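Long-range contacts in putative cytochrome P450 hydroxylase (Chondromyces apiculatus DSM 436, PDB 6GMF), which probably acts as a heme-dependent monooxygenase that uses molecular oxygen to oxidise terpenes: residues 12-17 against 379-383; 312-318 against 330-335. All coordinates share one frame; numbering follows the deposited sequence.

Interaction 1: residues 12-17 against 379-383; sequences VLRNPY and SFFIR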
loop_
_atom_site.group_PDB
_atom_site.type_symbol
_atom_site.label_atom_id
_atom_site.label_comp_id
_atom_site.label_asym_id
_atom_site.label_seq_id
_atom_site.Cartn_x
_atom_site.Cartn_y
_atom_site.Cartn_z
ATOM N N VAL A 12 4.880 -17.325 -10.881
ATOM C CA VAL A 12 3.924 -16.725 -9.927
ATOM C C VAL A 12 4.261 -15.243 -9.727
ATOM O O VAL A 12 3.354 -14.400 -9.598
ATOM C CB VAL A 12 3.860 -17.485 -8.587
ATOM C CG1 VAL A 12 2.984 -16.748 -7.577
ATOM C CG2 VAL A 12 3.336 -18.892 -8.785
ATOM N N LEU A 13 5.547 -14.916 -9.686
ATOM C CA LEU A 13 6.003 -13.548 -9.516
ATOM C C LEU A 13 5.694 -12.757 -10.798
ATOM O O LEU A 13 5.250 -11.586 -10.757
ATOM C CB LEU A 13 7.487 -13.552 -9.130
ATOM C CG LEU A 13 7.837 -13.821 -7.648
ATOM C CD1 LEU A 13 6.638 -13.708 -6.681
ATOM C CD2 LEU A 13 8.531 -15.166 -7.470
ATOM N N ARG A 14 5.777 -13.441 -11.945
ATOM C CA ARG A 14 5.545 -12.803 -13.211
ATOM C C ARG A 14 4.065 -12.516 -13.413
ATOM O O ARG A 14 3.722 -11.425 -13.860
ATOM C CB ARG A 14 6.022 -13.653 -14.390
ATOM C CG ARG A 14 5.736 -12.986 -15.722
ATOM C CD ARG A 14 5.997 -13.876 -16.909
ATOM N NE ARG A 14 5.076 -15.004 -16.999
ATOM C CZ ARG A 14 3.833 -14.982 -17.489
ATOM N NH1 ARG A 14 3.268 -13.859 -17.904
ATOM N NH2 ARG A 14 3.167 -16.121 -17.568
ATOM N N ASN A 15 3.218 -13.515 -13.125
ATOM C CA ASN A 15 1.833 -13.403 -13.353
ATOM C C ASN A 15 1.099 -14.235 -12.318
ATOM O O ASN A 15 0.669 -15.353 -12.560
ATOM C CB ASN A 15 1.416 -13.809 -14.773
ATOM C CG ASN A 15 -0.084 -13.807 -14.948
ATOM O OD1 ASN A 15 -0.800 -13.119 -14.214
ATOM N ND2 ASN A 15 -0.586 -14.664 -15.826
ATOM N N PRO A 16 0.837 -13.663 -11.129
ATOM C CA PRO A 16 0.152 -14.388 -10.067
ATOM C C PRO A 16 -1.317 -14.697 -10.399
ATOM O O PRO A 16 -1.924 -15.566 -9.782
ATOM C CB PRO A 16 0.305 -13.439 -8.862
ATOM C CG PRO A 16 0.373 -12.079 -9.500
ATOM C CD PRO A 16 1.175 -12.292 -10.765
ATOM N N TYR A 17 -1.891 -14.001 -11.385
ATOM C CA TYR A 17 -3.289 -14.125 -11.683
ATOM C C TYR A 17 -3.634 -15.474 -12.319
ATOM O O TYR A 17 -4.810 -15.915 -12.268
ATOM C CB TYR A 17 -3.745 -12.949 -12.550
ATOM C CG TYR A 17 -3.396 -11.647 -11.900
ATOM C CD1 TYR A 17 -4.125 -11.223 -10.805
ATOM C CD2 TYR A 17 -2.284 -10.910 -12.278
ATOM C CE1 TYR A 17 -3.790 -10.069 -10.135
ATOM C CE2 TYR A 17 -1.944 -9.737 -11.633
ATOM C CZ TYR A 17 -2.684 -9.345 -10.530
ATOM O OH TYR A 17 -2.419 -8.183 -9.863
ATOM N N SER A 379 8.307 -10.065 -4.762
ATOM C CA SER A 379 7.378 -10.125 -3.656
ATOM C C SER A 379 6.017 -10.594 -4.180
ATOM O O SER A 379 5.473 -10.078 -5.180
ATOM C CB SER A 379 7.291 -8.805 -2.908
ATOM O OG SER A 379 6.344 -8.866 -1.833
ATOM N N PHE A 380 5.501 -11.628 -3.525
ATOM C CA PHE A 380 4.140 -12.102 -3.702
ATOM C C PHE A 380 3.142 -11.141 -3.058
ATOM O O PHE A 380 1.985 -11.059 -3.498
ATOM C CB PHE A 380 3.984 -13.447 -2.987
ATOM C CG PHE A 380 2.630 -14.081 -3.107
ATOM C CD1 PHE A 380 2.196 -14.598 -4.318
ATOM C CD2 PHE A 380 1.809 -14.229 -2.000
ATOM C CE1 PHE A 380 0.971 -15.231 -4.437
ATOM C CE2 PHE A 380 0.589 -14.880 -2.115
ATOM C CZ PHE A 380 0.150 -15.362 -3.335
ATOM N N PHE A 381 3.614 -10.453 -2.025
ATOM C CA PHE A 381 2.745 -9.692 -1.117
ATOM C C PHE A 381 2.480 -8.296 -1.655
ATOM O O PHE A 381 1.326 -7.861 -1.561
ATOM C CB PHE A 381 3.368 -9.665 0.273
ATOM C CG PHE A 381 3.530 -11.075 0.784
ATOM C CD1 PHE A 381 2.466 -11.747 1.357
ATOM C CD2 PHE A 381 4.716 -11.764 0.588
ATOM C CE1 PHE A 381 2.603 -13.056 1.796
ATOM C CE2 PHE A 381 4.855 -13.068 1.042
ATOM C CZ PHE A 381 3.791 -13.722 1.616
ATOM N N ILE A 382 3.516 -7.604 -2.145
ATOM C CA ILE A 382 3.383 -6.276 -2.738
ATOM C C ILE A 382 3.763 -6.399 -4.202
ATOM O O ILE A 382 4.901 -6.813 -4.512
ATOM C CB ILE A 382 4.282 -5.257 -2.026
ATOM C CG1 ILE A 382 3.929 -5.126 -0.553
ATOM C CG2 ILE A 382 4.166 -3.899 -2.712
ATOM C CD1 ILE A 382 2.605 -4.457 -0.337
ATOM N N ARG A 383 2.861 -5.982 -5.086
ATOM C CA ARG A 383 3.048 -6.052 -6.559
ATOM C C ARG A 383 3.564 -4.684 -7.046
ATOM O O ARG A 383 2.823 -3.690 -6.980
ATOM C CB ARG A 383 1.705 -6.406 -7.201
ATOM C CG ARG A 383 1.744 -6.451 -8.715
ATOM C CD ARG A 383 2.155 -7.813 -9.189
ATOM N NE ARG A 383 1.736 -8.047 -10.583
ATOM C CZ ARG A 383 2.350 -8.788 -11.499
ATOM N NH1 ARG A 383 3.396 -9.511 -11.185
ATOM N NH2 ARG A 383 1.895 -8.797 -12.740
#
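Arg383 reaches across to the end of helix 10-14 and lays its guanidinium against the last carbonyls there. Arg383 NH1 and Arg383 NH2 share Arg14 O, 3.3 Å and 3.4 Å away, both weak bonds, while Leu13 O lies 2.8 Å from Arg383 NH1; the two oxygens sit at the guanidinium edge, in its plane. Pro16 CD lies over one face of the guanidinium, offset toward its rim, 3.6 Å from Arg383 NH1. Tyr17 comes in at a steep angle, ring and guanidinium planes 79° apart, and brings its edge to the cation, with Tyr17 CE2 4.1 Å from Arg383 NH2. The arginine gets there with CG anti to its backbone N (chi1 178°) and a bend at chi2 of 87°, which brings its side chain to about 9 Å from the heme.

Beside this polar grip, Leu13 CD1 packs on the 379-380 peptide, 3.9 Å from Phe380 N. Val12 CG1 and the Phe380 ring make the apolar contact, meeting obliquely with Val12 CG1 4.0 Å from Phe380 CD1.

Second-shell groups set these pieces in place. Glu277 OE2 forms a salt bridge with Arg383 NE and also bonds Tyr17 OH, linking both partners, and Trp376 adds a cation-pi contact to the arginine. Asn15 OD1 caps the following helix by accepting from Tyr17 N, and Ser379 OG accepts from Phe381 N and Ile382 N, an ST turn and ST motif that shape the 379-383 loop. The positive charge probably suits the C-terminal carbonyls of this short helix, which carry partial negative charge.

Arg383 O, in turn, accepts from Ser240 and Asn244 of the long helix 220-251. The whole is an arginine binding the C-terminal carbonyls of a short helix, its charge also paired with Glu277, and it fastens the N-terminal helices of the P450 fold to the late loop before strand 389-391.

Interaction 2: residues 312-318 against 330-335; sequences NRDESRF and TKGHLA. With HEM (protoporphyrin IX containing Fe), chain B.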
loop_
_atom_site.group_PDB
_atom_site.type_symbol
_atom_site.label_atom_id
_atom_site.label_comp_id
_atom_site.label_asym_id
_atom_site.label_seq_id
_atom_site.Cartn_x
_atom_site.Cartn_y
_atom_site.Cartn_z
ATOM N N ASN A 312 -10.110 -9.353 -6.551
ATOM C CA ASN A 312 -10.283 -8.202 -7.487
ATOM C C ASN A 312 -10.261 -8.679 -8.934
ATOM O O ASN A 312 -10.637 -7.932 -9.836
ATOM C CB ASN A 312 -9.232 -7.129 -7.240
ATOM C CG ASN A 312 -9.480 -6.396 -5.948
ATOM O OD1 ASN A 312 -10.608 -6.418 -5.456
ATOM N ND2 ASN A 312 -8.469 -5.688 -5.450
ATOM N N ARG A 313 -9.806 -9.907 -9.181
ATOM C CA ARG A 313 -9.871 -10.480 -10.523
ATOM C C ARG A 313 -10.843 -11.659 -10.619
ATOM O O ARG A 313 -10.703 -12.516 -11.505
ATOM C CB ARG A 313 -8.459 -10.808 -10.962
ATOM C CG ARG A 313 -7.675 -9.556 -11.298
ATOM C CD ARG A 313 -7.023 -9.752 -12.628
ATOM N NE ARG A 313 -5.926 -8.871 -12.862
ATOM C CZ ARG A 313 -5.019 -9.084 -13.794
ATOM N NH1 ARG A 313 -5.116 -10.153 -14.596
ATOM N NH2 ARG A 313 -4.015 -8.259 -13.899
ATOM N N ASP A 314 -11.853 -11.671 -9.769
ATOM C CA ASP A 314 -12.786 -12.759 -9.721
ATOM C C ASP A 314 -13.928 -12.417 -10.673
ATOM O O ASP A 314 -14.622 -11.441 -10.406
ATOM C CB ASP A 314 -13.244 -13.000 -8.287
ATOM C CG ASP A 314 -14.172 -14.176 -8.101
ATOM O OD1 ASP A 314 -14.707 -14.659 -9.143
ATOM O OD2 ASP A 314 -14.357 -14.604 -6.917
ATOM N N GLU A 315 -14.117 -13.262 -11.694
ATOM C CA GLU A 315 -15.153 -13.091 -12.712
ATOM C C GLU A 315 -16.557 -13.027 -12.094
ATOM O O GLU A 315 -17.449 -12.368 -12.668
ATOM C CB GLU A 315 -15.079 -14.238 -13.730
ATOM N N SER A 316 -16.743 -13.660 -10.928
ATOM C CA SER A 316 -17.997 -13.622 -10.129
ATOM C C SER A 316 -18.444 -12.191 -9.885
ATOM O O SER A 316 -19.625 -11.924 -9.742
ATOM C CB SER A 316 -17.825 -14.255 -8.752
ATOM O OG SER A 316 -17.673 -15.642 -8.873
ATOM N N ARG A 317 -17.459 -11.324 -9.626
ATOM C CA ARG A 317 -17.672 -9.967 -9.171
ATOM C C ARG A 317 -17.365 -8.945 -10.261
ATOM O O ARG A 317 -18.039 -7.938 -10.343
ATOM C CB ARG A 317 -16.793 -9.687 -7.940
ATOM C CG ARG A 317 -17.053 -8.350 -7.270
ATOM C CD ARG A 317 -18.452 -8.205 -6.696
ATOM N NE ARG A 317 -18.687 -6.892 -6.123
ATOM C CZ ARG A 317 -18.837 -5.785 -6.821
ATOM N NH1 ARG A 317 -18.587 -5.791 -8.117
ATOM N NH2 ARG A 317 -19.231 -4.671 -6.220
ATOM N N PHE A 318 -16.317 -9.191 -11.051
ATOM C CA PHE A 318 -15.807 -8.248 -12.067
ATOM C C PHE A 318 -15.735 -8.950 -13.410
ATOM O O PHE A 318 -14.807 -9.711 -13.654
ATOM C CB PHE A 318 -14.405 -7.756 -11.683
ATOM C CG PHE A 318 -14.384 -6.993 -10.390
ATOM C CD1 PHE A 318 -14.938 -5.728 -10.325
ATOM C CD2 PHE A 318 -13.919 -7.565 -9.219
ATOM C CE1 PHE A 318 -15.019 -5.033 -9.135
ATOM C CE2 PHE A 318 -13.986 -6.853 -8.031
ATOM C CZ PHE A 318 -14.522 -5.588 -7.989
ATOM N N THR A 330 -15.744 -0.231 -11.124
ATOM C CA THR A 330 -14.728 -0.773 -10.194
ATOM C C THR A 330 -15.258 -0.885 -8.764
ATOM O O THR A 330 -14.533 -1.352 -7.851
ATOM C CB THR A 330 -13.511 0.167 -10.192
ATOM O OG1 THR A 330 -13.951 1.476 -9.813
ATOM C CG2 THR A 330 -12.792 0.183 -11.525
ATOM N N LYS A 331 -16.513 -0.489 -8.540
ATOM C CA LYS A 331 -17.086 -0.444 -7.202
ATOM C C LYS A 331 -16.974 -1.828 -6.559
ATOM O O LYS A 331 -17.230 -2.843 -7.197
ATOM C CB LYS A 331 -18.551 0.005 -7.210
ATOM C CG LYS A 331 -18.785 1.480 -7.491
ATOM C CD LYS A 331 -20.181 1.938 -7.073
ATOM C CE LYS A 331 -21.284 1.161 -7.769
ATOM N NZ LYS A 331 -21.338 1.475 -9.215
ATOM N N GLY A 332 -16.552 -1.842 -5.300
ATOM C CA GLY A 332 -16.480 -3.056 -4.516
ATOM C C GLY A 332 -15.136 -3.754 -4.596
ATOM O O GLY A 332 -14.943 -4.785 -3.937
ATOM N N HIS A 333 -14.145 -3.195 -5.312
ATOM C CA HIS A 333 -12.784 -3.799 -5.203
ATOM C C HIS A 333 -12.271 -3.734 -3.757
ATOM O O HIS A 333 -12.680 -2.892 -2.953
ATOM C CB HIS A 333 -11.764 -3.197 -6.141
ATOM C CG HIS A 333 -11.279 -1.849 -5.726
ATOM N ND1 HIS A 333 -10.416 -1.651 -4.650
ATOM C CD2 HIS A 333 -11.576 -0.632 -6.244
ATOM C CE1 HIS A 333 -10.174 -0.366 -4.524
ATOM N NE2 HIS A 333 -10.878 0.302 -5.537
ATOM N N LEU A 334 -11.393 -4.692 -3.405
ATOM C CA LEU A 334 -10.902 -4.855 -2.027
ATOM C C LEU A 334 -9.408 -4.452 -1.873
ATOM O O LEU A 334 -8.728 -4.882 -0.956
ATOM C CB LEU A 334 -11.061 -6.322 -1.659
ATOM C CG LEU A 334 -12.486 -6.855 -1.707
ATOM C CD1 LEU A 334 -12.515 -8.306 -1.227
ATOM C CD2 LEU A 334 -13.380 -6.005 -0.838
ATOM N N ALA A 335 -8.890 -3.609 -2.760
ATOM C CA ALA A 335 -7.478 -3.214 -2.735
ATOM C C ALA A 335 -7.104 -2.551 -1.400
ATOM O O ALA A 335 -5.937 -2.625 -1.029
ATOM C CB ALA A 335 -7.098 -2.343 -3.887
HETATM C CHA HEM B . -4.439 -0.703 6.104
HETATM C CHB HEM B . -3.827 -1.182 1.453
HETATM C CHC HEM B . -1.754 3.190 1.358
HETATM C CHD HEM B . -2.020 3.491 6.079
HETATM C C1A HEM B . -4.487 -1.196 4.822
HETATM C C2A HEM B . -5.175 -2.402 4.508
HETATM C C3A HEM B . -4.973 -2.552 3.173
HETATM C C4A HEM B . -4.221 -1.436 2.725
HETATM C CMA HEM B . -5.389 -3.691 2.275
HETATM C CAA HEM B . -5.934 -3.337 5.407
HETATM C CBA HEM B . -5.022 -4.314 6.197
HETATM C CGA HEM B . -5.797 -5.345 6.991
HETATM O O1A HEM B . -7.045 -5.432 6.872
HETATM O O2A HEM B . -5.068 -6.152 7.657
HETATM C C1B HEM B . -3.181 -0.027 0.984
HETATM C C2B HEM B . -2.881 0.265 -0.393
HETATM C C3B HEM B . -2.285 1.486 -0.449
HETATM C C4B HEM B . -2.244 1.966 0.935
HETATM C CMB HEM B . -3.190 -0.684 -1.479
HETATM C CAB HEM B . -1.815 2.316 -1.625
HETATM C CBB HEM B . -2.297 2.084 -2.802
HETATM C C1C HEM B . -1.675 3.716 2.599
HETATM C C2C HEM B . -1.101 4.996 2.909
HETATM C C3C HEM B . -1.200 5.044 4.290
HETATM C C4C HEM B . -1.753 3.836 4.770
HETATM C CMC HEM B . -0.708 6.065 1.931
HETATM C CAC HEM B . -0.826 6.115 5.214
HETATM C CBC HEM B . -0.096 7.160 4.903
HETATM C C1D HEM B . -2.676 2.348 6.453
HETATM C C2D HEM B . -2.941 2.017 7.884
HETATM C C3D HEM B . -3.631 0.858 7.888
HETATM C C4D HEM B . -3.782 0.475 6.481
HETATM C CMD HEM B . -2.496 2.927 9.019
HETATM C CAD HEM B . -4.124 0.117 9.100
HETATM C CBD HEM B . -5.581 0.394 9.503
HETATM C CGD HEM B . -6.051 -0.464 10.659
HETATM O O1D HEM B . -7.051 -0.060 11.277
HETATM O O2D HEM B . -5.459 -1.540 10.938
HETATM N NA HEM B . -3.909 -0.600 3.712
HETATM N NB HEM B . -2.790 1.022 1.697
HETATM N NC HEM B . -2.026 2.999 3.726
HETATM N ND HEM B . -3.152 1.329 5.658
HETATM FE FE HEM B . -3.079 1.221 3.716
HETATM O O HOH W 1 -18.297 -3.289 -9.829
HETATM O O HOH W 2 -1.174 0.067 3.976
#
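Asn312 and His333 bring their CA atoms to 5.6 Å where the 312-318 loop passes the type II turn from Thr330 to His333. Asn312 OD1 takes the backbone N-H of Leu334 at 2.8 Å, nearly straight at 175° and in the carbonyl plane on a lone pair; its ND2 is held by Ser278 OG, so both ends of the amide are fixed. Phe318 pushes the rim of its ring at the turn, CZ lying 3.6 Å from His333 N, and carries Arg317 CG on one face. Arg317 reaches the turn, its NH2 2.9 Å from Lys331 O, and water 1, in the guanidinium plane, bridges NH1 to that carbonyl. Gly332 takes the third position of the type II turn with positive phi (92°), the place where glycine is favoured, and Arg317 NH2 packs 3.6 Å from its CA. His333 ND1 accepts from Ala335 N in its ring plane, and its NE2 bonds Glu271. Ala335 O approaches the heme methyl CMB at 3.4 Å.

Around this meander, the stretch leading into the P450 heme-binding loop, Tyr43 and Val46 of helix 43-51 touch Leu334, while helix 266-276 packs against Phe318, Thr330 and His333, its Arg275 bonding Asn312 O.

In the fold
From the N terminus, helix 10-14 and the start of helix 16-26 come first, and interaction 1 pairs them with residues more than 360 positions later, so it closes a loop holding most of the chain. Interaction 2 falls wholly within that span: it is a short local closure, 12 residues wide, between helix 308-312 and helix 346-363, and the two do not cross. Their centres lie 18 Å apart, yet they meet where Tyr17 CE2 packs 3.4 Å from Arg313 NH2, a cation-pi pair. Glu277, just after helix 266-276, also touches both Arg313 and the Tyr17-Arg383 pair. Together they join the N-terminal helices, the late loop and the heme-side meander.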